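Local structure of Exo-1,5-alpha-L-arabinofuranobiosidase (Gibberella zeae, 2YDT) at residues K76-N81 against E122-R127. The protein is an exo-acting glycoside hydrolase that probably releases arabinobiose from the ends of alpha-1,5-linked L-arabinofuranose chains. Sequence-based numbering, arbitrary orientation.
Sequences KDTQNN and EVYASR
Y124 and E122 reach from one face of a β-strand to the loop 76-81, and most of what holds the two together is polar. Two direct hydrogen bonds cross the contact. The backbone N of T78 donates to Y124 OH over 3.1 Å, nearly straight at 163°. N80 ND2 gives a more bent bond of 3.0 Å to E122 OE2. These two side chains meet tip to tip, with amide and carboxylate planes 20° apart. N80 ND2 comes to the anti side of OE2, tilted well out of the carboxylate plane. Both groups have further partners: N80 ND2 also bonds S111 OG, and E122 OE1 bonds H138 ND1.

A water adds a third link, accepting from Y124 OH at 2.6 Å, in the plane of the ring. It bridges D77 OD1 and E122 OE2, which are 4.7 Å apart, by donating to both, and probably eases the repulsion between the two carboxylates.

The loop is shaped by D77. With CG anti to the backbone N (chi1 171°), OD1 accepts from the backbone N of Q79 and of N80, both from the same face of the carboxylate. The first bond makes an Asx turn. D77 OD2 binds the backbone N of W82 and G83. Q79 NE2 donates to T78 OG1 at 2.9 Å.

Other contacts gather round the Y124 ring. K76 O lies 3.2 Å from Y124 CE2, approaching obliquely, and T78 OG1 lies at the ring edge.

The loop follows strand 70-75, the last of its four-stranded antiparallel sheet, and leads to strand 84-85. E122 and Y124 belong to strand 119-126, third in the next sheet, between 105-111 and 134-142. The contact therefore joins consecutive blades of the β-propeller, with F135 edge-to-face to Y124 and L84 also against it.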
loop_
_atom_site.group_PDB
_atom_site.type_symbol
_atom_site.label_atom_id
_atom_site.label_comp_id
_atom_site.label_asym_id
_atom_site.label_seq_id
_atom_site.Cartn_x
_atom_site.Cartn_y
_atom_site.Cartn_z
ATOM N N LYS A 76 7.536 -3.085 -16.964
ATOM C CA LYS A 76 8.457 -4.221 -17.086
ATOM C C LYS A 76 9.826 -3.941 -16.475
ATOM O O LYS A 76 10.295 -2.780 -16.467
ATOM C CB LYS A 76 8.655 -4.607 -18.567
ATOM C CG LYS A 76 7.391 -5.038 -19.260
ATOM C CD LYS A 76 7.685 -5.577 -20.660
ATOM C CE LYS A 76 6.430 -5.935 -21.393
ATOM N NZ LYS A 76 6.712 -6.436 -22.819
ATOM N N ASP A 77 10.473 -4.995 -15.988
ATOM C CA ASP A 77 11.851 -4.921 -15.515
ATOM C C ASP A 77 12.778 -4.876 -16.767
ATOM O O ASP A 77 12.893 -5.882 -17.464
ATOM C CB ASP A 77 12.161 -6.151 -14.696
ATOM C CG ASP A 77 13.630 -6.294 -14.334
ATOM O OD1 ASP A 77 14.391 -5.304 -14.418
ATOM O OD2 ASP A 77 13.964 -7.414 -13.932
ATOM N N THR A 78 13.367 -3.712 -17.006
ATOM C CA THR A 78 14.301 -3.513 -18.134
ATOM C C THR A 78 15.743 -3.614 -17.680
ATOM O O THR A 78 16.660 -3.562 -18.510
ATOM C CB THR A 78 14.089 -2.171 -18.776
ATOM O OG1 THR A 78 14.431 -1.134 -17.865
ATOM C CG2 THR A 78 12.621 -1.984 -19.262
ATOM N N GLN A 79 15.986 -3.806 -16.380
ATOM C CA GLN A 79 17.320 -3.746 -15.824
ATOM C C GLN A 79 17.939 -5.079 -15.442
ATOM O O GLN A 79 19.146 -5.271 -15.628
ATOM C CB GLN A 79 17.288 -2.834 -14.590
ATOM C CG GLN A 79 16.861 -1.404 -14.897
ATOM C CD GLN A 79 17.767 -0.758 -15.925
ATOM O OE1 GLN A 79 18.974 -0.579 -15.698
ATOM N NE2 GLN A 79 17.206 -0.504 -17.097
ATOM N N ASN A 80 17.156 -5.974 -14.842
ATOM C CA ASN A 80 17.713 -7.131 -14.129
ATOM C C ASN A 80 17.477 -8.486 -14.764
ATOM O O ASN A 80 18.039 -9.473 -14.321
ATOM C CB ASN A 80 17.157 -7.183 -12.662
ATOM C CG ASN A 80 17.197 -5.839 -11.972
ATOM O OD1 ASN A 80 18.251 -5.174 -11.938
ATOM N ND2 ASN A 80 16.069 -5.432 -11.353
ATOM N N ASN A 81 16.668 -8.531 -15.818
ATOM C CA ASN A 81 16.179 -9.764 -16.402
ATOM C C ASN A 81 15.566 -10.694 -15.342
ATOM O O ASN A 81 15.755 -11.911 -15.359
ATOM C CB ASN A 81 17.273 -10.497 -17.214
ATOM C CG ASN A 81 16.687 -11.441 -18.258
ATOM O OD1 ASN A 81 15.492 -11.433 -18.577
ATOM N ND2 ASN A 81 17.560 -12.258 -18.832
ATOM N N GLU A 122 12.503 -0.847 -6.794
ATOM C CA GLU A 122 12.773 -0.016 -7.972
ATOM C C GLU A 122 11.794 1.115 -8.030
ATOM O O GLU A 122 10.693 1.022 -7.485
ATOM C CB GLU A 122 12.546 -0.829 -9.268
ATOM C CG GLU A 122 13.259 -2.186 -9.350
ATOM C CD GLU A 122 14.727 -2.031 -9.631
ATOM O OE1 GLU A 122 15.365 -1.237 -8.918
ATOM O OE2 GLU A 122 15.252 -2.714 -10.547
ATOM N N VAL A 123 12.174 2.200 -8.698
ATOM C CA VAL A 123 11.214 3.219 -9.146
ATOM C C VAL A 123 11.240 3.316 -10.667
ATOM O O VAL A 123 12.309 3.488 -11.245
ATOM C CB VAL A 123 11.451 4.623 -8.511
ATOM C CG1 VAL A 123 10.526 5.704 -9.073
ATOM C CG2 VAL A 123 11.301 4.525 -7.005
ATOM N N TYR A 124 10.057 3.234 -11.271
ATOM C CA TYR A 124 9.801 3.478 -12.703
ATOM C C TYR A 124 8.889 4.703 -12.800
ATOM O O TYR A 124 8.114 5.017 -11.877
ATOM C CB TYR A 124 9.114 2.246 -13.367
ATOM C CG TYR A 124 10.092 1.156 -13.707
ATOM C CD1 TYR A 124 10.637 0.358 -12.716
ATOM C CD2 TYR A 124 10.542 0.965 -15.019
ATOM C CE1 TYR A 124 11.609 -0.624 -13.027
ATOM C CE2 TYR A 124 11.466 0.023 -15.329
ATOM C CZ TYR A 124 12.014 -0.778 -14.363
ATOM O OH TYR A 124 12.987 -1.712 -14.704
ATOM N N ALA A 125 8.966 5.408 -13.925
ATOM C CA ALA A 125 8.199 6.636 -14.117
ATOM C C ALA A 125 7.561 6.691 -15.480
ATOM O O ALA A 125 8.107 6.149 -16.434
ATOM C CB ALA A 125 9.087 7.867 -13.945
ATOM N N SER A 126 6.370 7.284 -15.534
ATOM C CA SER A 126 5.648 7.547 -16.784
ATOM C C SER A 126 5.465 9.051 -16.942
ATOM O O SER A 126 4.922 9.719 -16.054
ATOM C CB SER A 126 4.272 6.849 -16.831
ATOM O OG SER A 126 3.572 7.282 -18.014
ATOM N N ARG A 127 5.897 9.562 -18.102
ATOM C CA ARG A 127 5.789 10.985 -18.434
ATOM C C ARG A 127 4.560 11.261 -19.309
ATOM O O ARG A 127 4.353 12.400 -19.747
ATOM C CB ARG A 127 7.053 11.438 -19.182
ATOM C CG ARG A 127 8.333 11.334 -18.374
ATOM C CD ARG A 127 9.544 11.687 -19.215
ATOM N NE ARG A 127 10.824 11.737 -18.502
ATOM C CZ ARG A 127 11.273 12.790 -17.818
ATOM N NH1 ARG A 127 10.567 13.897 -17.735
ATOM N NH2 ARG A 127 12.455 12.748 -17.251
HETATM O O HOH W 1 13.762 -3.276 -12.719
#